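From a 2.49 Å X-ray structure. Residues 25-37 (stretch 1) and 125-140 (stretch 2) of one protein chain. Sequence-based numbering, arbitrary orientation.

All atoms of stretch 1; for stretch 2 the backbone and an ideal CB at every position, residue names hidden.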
# COMPACT_ATOMS: atom_id res chain seq x y z
N GLY A 25 21.49 -38.75 -13.73
CA GLY A 25 20.44 -37.75 -13.93
C GLY A 25 20.20 -36.79 -12.79
O GLY A 25 19.12 -36.19 -12.72
N THR A 26 21.20 -36.60 -11.91
CA THR A 26 21.10 -35.75 -10.72
C THR A 26 21.99 -34.49 -10.82
O THR A 26 22.03 -33.70 -9.88
CB THR A 26 21.44 -36.58 -9.45
OG1 THR A 26 22.82 -36.97 -9.47
CG2 THR A 26 20.56 -37.81 -9.30
N MSE A 27 22.67 -34.29 -11.95
CA MSE A 27 23.55 -33.15 -12.13
C MSE A 27 23.65 -32.71 -13.59
O MSE A 27 23.90 -33.54 -14.45
CB MSE A 27 24.97 -33.50 -11.59
CG MSE A 27 25.94 -32.31 -11.54
SE MSE A 27 25.50 -30.96 -10.18
CE MSE A 27 26.03 -32.00 -8.65
N ILE A 28 23.52 -31.40 -13.85
CA ILE A 28 23.74 -30.79 -15.17
C ILE A 28 25.19 -30.28 -15.17
O ILE A 28 25.60 -29.58 -14.24
CB ILE A 28 22.71 -29.65 -15.52
CG1 ILE A 28 21.31 -30.20 -15.87
CG2 ILE A 28 23.22 -28.72 -16.63
CD1 ILE A 28 21.08 -30.76 -17.30
N LYS A 29 25.96 -30.65 -16.20
CA LYS A 29 27.33 -30.20 -16.36
C LYS A 29 27.44 -29.43 -17.68
O LYS A 29 27.00 -29.93 -18.71
CB LYS A 29 28.32 -31.38 -16.32
CG LYS A 29 29.81 -31.02 -16.46
CD LYS A 29 30.60 -32.21 -16.98
CE LYS A 29 32.03 -32.33 -16.49
NZ LYS A 29 32.11 -32.77 -15.06
N PHE A 30 27.99 -28.22 -17.63
CA PHE A 30 28.26 -27.39 -18.80
C PHE A 30 29.74 -27.51 -19.12
O PHE A 30 30.54 -27.79 -18.21
CB PHE A 30 27.85 -25.93 -18.58
CG PHE A 30 26.36 -25.76 -18.44
CD1 PHE A 30 25.52 -25.85 -19.55
CD2 PHE A 30 25.78 -25.55 -17.19
CE1 PHE A 30 24.13 -25.72 -19.41
CE2 PHE A 30 24.39 -25.41 -17.06
CZ PHE A 30 23.58 -25.48 -18.17
N LYS A 31 30.11 -27.33 -20.39
CA LYS A 31 31.50 -27.43 -20.87
C LYS A 31 32.33 -26.30 -20.25
O LYS A 31 33.40 -26.56 -19.69
CB LYS A 31 31.53 -27.39 -22.43
CG LYS A 31 32.91 -27.37 -23.08
CD LYS A 31 32.81 -27.50 -24.61
CE LYS A 31 33.05 -26.20 -25.37
NZ LYS A 31 34.50 -25.87 -25.47
N ASP A 32 31.81 -25.06 -20.29
CA ASP A 32 32.45 -23.83 -19.81
C ASP A 32 31.40 -22.76 -19.42
O ASP A 32 30.20 -23.05 -19.44
CB ASP A 32 33.43 -23.28 -20.87
CG ASP A 32 32.96 -23.38 -22.30
OD1 ASP A 32 31.78 -23.06 -22.57
OD2 ASP A 32 33.77 -23.76 -23.15
N VAL A 33 31.85 -21.54 -19.06
CA VAL A 33 30.96 -20.45 -18.68
C VAL A 33 30.10 -20.02 -19.90
O VAL A 33 28.89 -19.77 -19.74
CB VAL A 33 31.74 -19.26 -18.04
CG1 VAL A 33 30.84 -18.03 -17.86
CG2 VAL A 33 32.32 -19.66 -16.69
N GLU A 34 30.72 -19.99 -21.10
CA GLU A 34 30.14 -19.59 -22.38
C GLU A 34 28.96 -20.50 -22.75
O GLU A 34 27.89 -19.99 -23.12
CB GLU A 34 31.24 -19.60 -23.47
CG GLU A 34 30.78 -19.22 -24.87
CD GLU A 34 31.55 -19.88 -26.00
OE1 GLU A 34 31.93 -21.07 -25.86
OE2 GLU A 34 31.73 -19.23 -27.05
N SER A 35 29.13 -21.82 -22.57
CA SER A 35 28.10 -22.83 -22.81
C SER A 35 26.90 -22.61 -21.89
O SER A 35 25.76 -22.59 -22.36
CB SER A 35 28.67 -24.24 -22.61
OG SER A 35 29.68 -24.48 -23.58
N TYR A 36 27.17 -22.40 -20.60
CA TYR A 36 26.17 -22.18 -19.56
C TYR A 36 25.34 -20.90 -19.87
O TYR A 36 24.11 -20.98 -19.96
CB TYR A 36 26.85 -22.14 -18.16
CG TYR A 36 26.09 -21.32 -17.14
CD1 TYR A 36 24.86 -21.76 -16.64
CD2 TYR A 36 26.54 -20.06 -16.75
CE1 TYR A 36 24.11 -20.96 -15.77
CE2 TYR A 36 25.80 -19.26 -15.89
CZ TYR A 36 24.58 -19.72 -15.41
OH TYR A 36 23.86 -18.94 -14.54
N GLU A 37 26.02 -19.75 -20.08
CA GLU A 37 25.36 -18.47 -20.35
C GLU A 37 24.53 -18.54 -21.62
O GLU A 37 23.45 -17.97 -21.64
CB GLU A 37 26.38 -17.31 -20.40
CG GLU A 37 26.77 -16.82 -19.01
CD GLU A 37 28.00 -15.94 -18.92
OE1 GLU A 37 28.86 -16.02 -19.83
OE2 GLU A 37 28.14 -15.23 -17.90
N UNK A 125 16.09 -23.55 -14.15
CA UNK A 125 16.07 -24.47 -15.27
C UNK A 125 17.17 -25.53 -15.17
O UNK A 125 16.99 -26.62 -15.69
CB UNK A 125 16.21 -23.69 -16.58
N UNK A 126 18.31 -25.21 -14.54
CA UNK A 126 19.41 -26.16 -14.54
C UNK A 126 19.80 -26.69 -13.16
O UNK A 126 20.33 -27.80 -13.11
CB UNK A 126 20.63 -25.50 -15.19
N UNK A 127 19.52 -25.94 -12.04
CA UNK A 127 19.82 -26.42 -10.68
C UNK A 127 19.02 -27.69 -10.36
O UNK A 127 17.88 -27.85 -10.81
CB UNK A 127 19.51 -25.33 -9.65
N UNK A 128 19.63 -28.59 -9.58
CA UNK A 128 19.00 -29.82 -9.16
C UNK A 128 18.25 -29.58 -7.83
O UNK A 128 17.99 -28.43 -7.46
CB UNK A 128 20.04 -30.93 -9.02
N UNK A 129 17.96 -30.67 -7.11
CA UNK A 129 17.20 -30.61 -5.88
C UNK A 129 17.99 -30.00 -4.69
O UNK A 129 17.36 -29.65 -3.68
CB UNK A 129 16.73 -32.02 -5.52
N UNK A 130 19.34 -29.83 -4.83
CA UNK A 130 20.22 -29.22 -3.81
C UNK A 130 20.69 -27.81 -4.24
O UNK A 130 21.54 -27.21 -3.58
CB UNK A 130 21.43 -30.12 -3.56
N UNK A 131 20.16 -27.33 -5.37
CA UNK A 131 20.50 -26.03 -5.94
C UNK A 131 21.89 -26.03 -6.54
O UNK A 131 22.60 -25.03 -6.45
CB UNK A 131 20.39 -24.94 -4.87
N UNK A 132 22.25 -27.15 -7.20
CA UNK A 132 23.56 -27.33 -7.82
C UNK A 132 23.52 -27.60 -9.30
O UNK A 132 22.59 -28.24 -9.83
CB UNK A 132 24.30 -28.48 -7.13
N UNK A 133 24.61 -27.17 -9.96
CA UNK A 133 24.96 -27.45 -11.36
C UNK A 133 26.48 -27.35 -11.44
O UNK A 133 27.11 -26.85 -10.49
CB UNK A 133 24.28 -26.49 -12.33
N UNK A 134 27.06 -27.83 -12.55
CA UNK A 134 28.50 -27.84 -12.72
C UNK A 134 28.97 -27.16 -13.99
O UNK A 134 28.31 -27.27 -15.03
CB UNK A 134 29.01 -29.28 -12.70
N UNK A 135 30.15 -26.47 -13.89
CA UNK A 135 30.89 -25.87 -15.01
C UNK A 135 32.20 -26.66 -15.08
O UNK A 135 33.09 -26.45 -14.24
CB UNK A 135 31.13 -24.37 -14.82
N UNK A 136 32.26 -27.60 -16.02
CA UNK A 136 33.39 -28.52 -16.16
C UNK A 136 33.56 -29.30 -14.88
O UNK A 136 32.62 -29.96 -14.42
CB UNK A 136 34.68 -27.77 -16.51
N UNK A 137 34.73 -29.17 -14.22
CA UNK A 137 34.99 -29.87 -12.97
C UNK A 137 34.61 -29.03 -11.74
O UNK A 137 34.78 -29.49 -10.60
CB UNK A 137 36.47 -30.26 -12.90
N UNK A 138 34.02 -27.83 -11.98
CA UNK A 138 33.63 -26.92 -10.90
C UNK A 138 32.17 -27.06 -10.57
O UNK A 138 31.33 -27.10 -11.46
CB UNK A 138 33.94 -25.47 -11.27
N UNK A 139 31.88 -27.14 -9.28
CA UNK A 139 30.52 -27.26 -8.77
C UNK A 139 30.04 -25.91 -8.31
O UNK A 139 30.70 -25.25 -7.50
CB UNK A 139 30.44 -28.28 -7.63
N UNK A 140 28.87 -25.52 -8.81
CA UNK A 140 28.23 -24.28 -8.43
C UNK A 140 27.04 -24.63 -7.53
O UNK A 140 26.09 -25.26 -8.00
CB UNK A 140 27.79 -23.48 -9.66

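Position 125 has nothing of stretch 1 within reach of its CB, so these coordinates hardly constrain it; it is Y125, whose hydroxyl is hydrogen-bonded elsewhere in the structure. At 126 the CA-to-CB bond points toward stretch 1, and the ideal CB lies 4.2 Å from F30 CZ and 4.4 Å from I28 CG2. An apolar side chain, aliphatic or aromatic, would suit. The residue is F126: it receives the edge of the F30 ring on its face, with centroids 4.9 Å apart and planes at 80°. Position 127 points away and is open to many residues; it is V127.

Position 128 points toward a backbone acceptor, its ideal CB 3.5 Å from T26 O. A short side chain carrying a donor would fit, and the start of a type I turn favours one that can also accept from amides in and just after the turn. N128 does both: N128 ND2 donates to T26 O at 2.7 Å, while N128 OD1 accepts from the backbone N of 130 (2.9 Å) and of 132 (3.0 Å). Positions 129 and 130 meet nothing of stretch 1, so polar or apolar side chains would do; they are M129, a selenomethionine, and K130. Position 131 has a phi of 72°, which favours glycine, and G131 closes the turn.

From 132 the backbone runs parallel to strand 27-30. The ideal CB at 132 is 4.1 Å from M27 SE, so a side chain with an aliphatic stem is suitable; in E132, OE1 approaches M27 CE at 3.6 Å. A water accepts from I28 N and donates to E132 O and F126 O.

At 133 the CB points sideways, with F30 CE2 4.9 Å away and the Y36 ring beyond, so a large apolar group is expected. F133 lies near parallel to Y36 (18°), but the rings are slid apart and barely overlap; F133 CD2 is 4.1 Å from F30 CD2.

Position 134 pairs with K29, its side chain on the same face, and M27 CG is 4.5 Å from the ideal CB. A long, flexible apolar chain would suit, as would a beta-branched one. M134, also selenomethionine, places CG 3.8 Å from M27 SE. Its backbone is fixed by M134 N to I28 O and F30 N to M134 O, both 2.8 Å.

Position 135 pairs with F30 on the other face, near the start of helix 33-37, where a branched aliphatic residue fits. I135 CD1 reaches F30 CD2 (3.8 Å) and Y36 CB (3.7 Å).

Position 136, in a type II' turn with phi/psi of 59/-119°, calls for glycine. G136 N donates to F30 O (2.8 Å), and G136 O accepts from K29 NZ (2.9 Å). That amine makes an acid attractive at 137, although polar residues generally would do; D137 OD1 forms a long salt bridge with K29 NZ at 3.9 Å.

Positions 138 to 140 have nothing of stretch 1 near their ideal CB, so polar or apolar residues would do: S138 and V140 make no contact with stretch 1, whereas L139 CD1 reaches M27 CE at 3.7 Å.

Stretch 2 (125-140) YFVNMKGEFMIGDSLV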
# COMPACT_ATOMS: atom_id res chain seq x y z
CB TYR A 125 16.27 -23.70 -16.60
CG TYR A 125 15.21 -22.65 -16.86
CD1 TYR A 125 13.87 -23.00 -17.01
CD2 TYR A 125 15.55 -21.31 -17.03
CE1 TYR A 125 12.89 -22.03 -17.20
CE2 TYR A 125 14.59 -20.34 -17.26
CZ TYR A 125 13.25 -20.70 -17.34
OH TYR A 125 12.29 -19.75 -17.57
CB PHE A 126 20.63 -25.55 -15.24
CG PHE A 126 20.40 -24.92 -16.60
CD1 PHE A 126 19.87 -25.66 -17.65
CD2 PHE A 126 20.76 -23.60 -16.84
CE1 PHE A 126 19.69 -25.08 -18.92
CE2 PHE A 126 20.60 -23.03 -18.11
CZ PHE A 126 20.05 -23.77 -19.14
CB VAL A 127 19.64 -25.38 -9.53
CG1 VAL A 127 20.72 -24.31 -9.55
CG2 VAL A 127 18.24 -24.76 -9.52
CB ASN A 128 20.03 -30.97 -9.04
CG ASN A 128 21.16 -30.78 -8.05
OD1 ASN A 128 21.14 -29.93 -7.16
ND2 ASN A 128 22.17 -31.62 -8.17
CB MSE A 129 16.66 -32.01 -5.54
CG MSE A 129 15.64 -32.52 -6.59
SE MSE A 129 14.23 -31.21 -7.04
CE MSE A 129 14.74 -30.63 -8.71
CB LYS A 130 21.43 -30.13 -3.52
CG LYS A 130 21.09 -31.46 -2.85
CD LYS A 130 22.32 -32.34 -2.63
CE LYS A 130 22.84 -32.26 -1.20
NZ LYS A 130 24.03 -33.12 -0.99
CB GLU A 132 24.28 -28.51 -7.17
CG GLU A 132 24.68 -28.27 -5.73
CD GLU A 132 25.08 -29.51 -4.97
OE1 GLU A 132 24.87 -30.64 -5.48
OE2 GLU A 132 25.55 -29.35 -3.82
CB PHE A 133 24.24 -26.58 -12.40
CG PHE A 133 24.60 -25.12 -12.40
CD1 PHE A 133 23.93 -24.23 -11.56
CD2 PHE A 133 25.60 -24.63 -13.23
CE1 PHE A 133 24.28 -22.87 -11.54
CE2 PHE A 133 25.94 -23.28 -13.22
CZ PHE A 133 25.28 -22.41 -12.36
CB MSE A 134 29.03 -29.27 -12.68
CG MSE A 134 29.00 -29.89 -11.29
SE MSE A 134 29.89 -31.59 -11.29
CE MSE A 134 31.73 -30.97 -11.23
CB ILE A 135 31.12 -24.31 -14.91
CG1 ILE A 135 29.83 -23.50 -14.61
CG2 ILE A 135 31.88 -23.78 -16.15
CD1 ILE A 135 28.66 -23.82 -15.40
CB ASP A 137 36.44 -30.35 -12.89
CG ASP A 137 36.69 -31.62 -13.70
OD1 ASP A 137 35.77 -32.46 -13.79
OD2 ASP A 137 37.82 -31.77 -14.23
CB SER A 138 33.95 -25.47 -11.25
OG SER A 138 35.33 -25.29 -11.56
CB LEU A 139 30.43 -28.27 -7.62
CG LEU A 139 29.12 -28.30 -6.83
CD1 LEU A 139 28.17 -29.31 -7.40
CD2 LEU A 139 29.40 -28.51 -5.34
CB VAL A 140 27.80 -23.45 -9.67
CG1 VAL A 140 27.18 -22.12 -9.23
CG2 VAL A 140 28.97 -23.22 -10.63
O HOH W 1 22.21 -29.76 -12.00
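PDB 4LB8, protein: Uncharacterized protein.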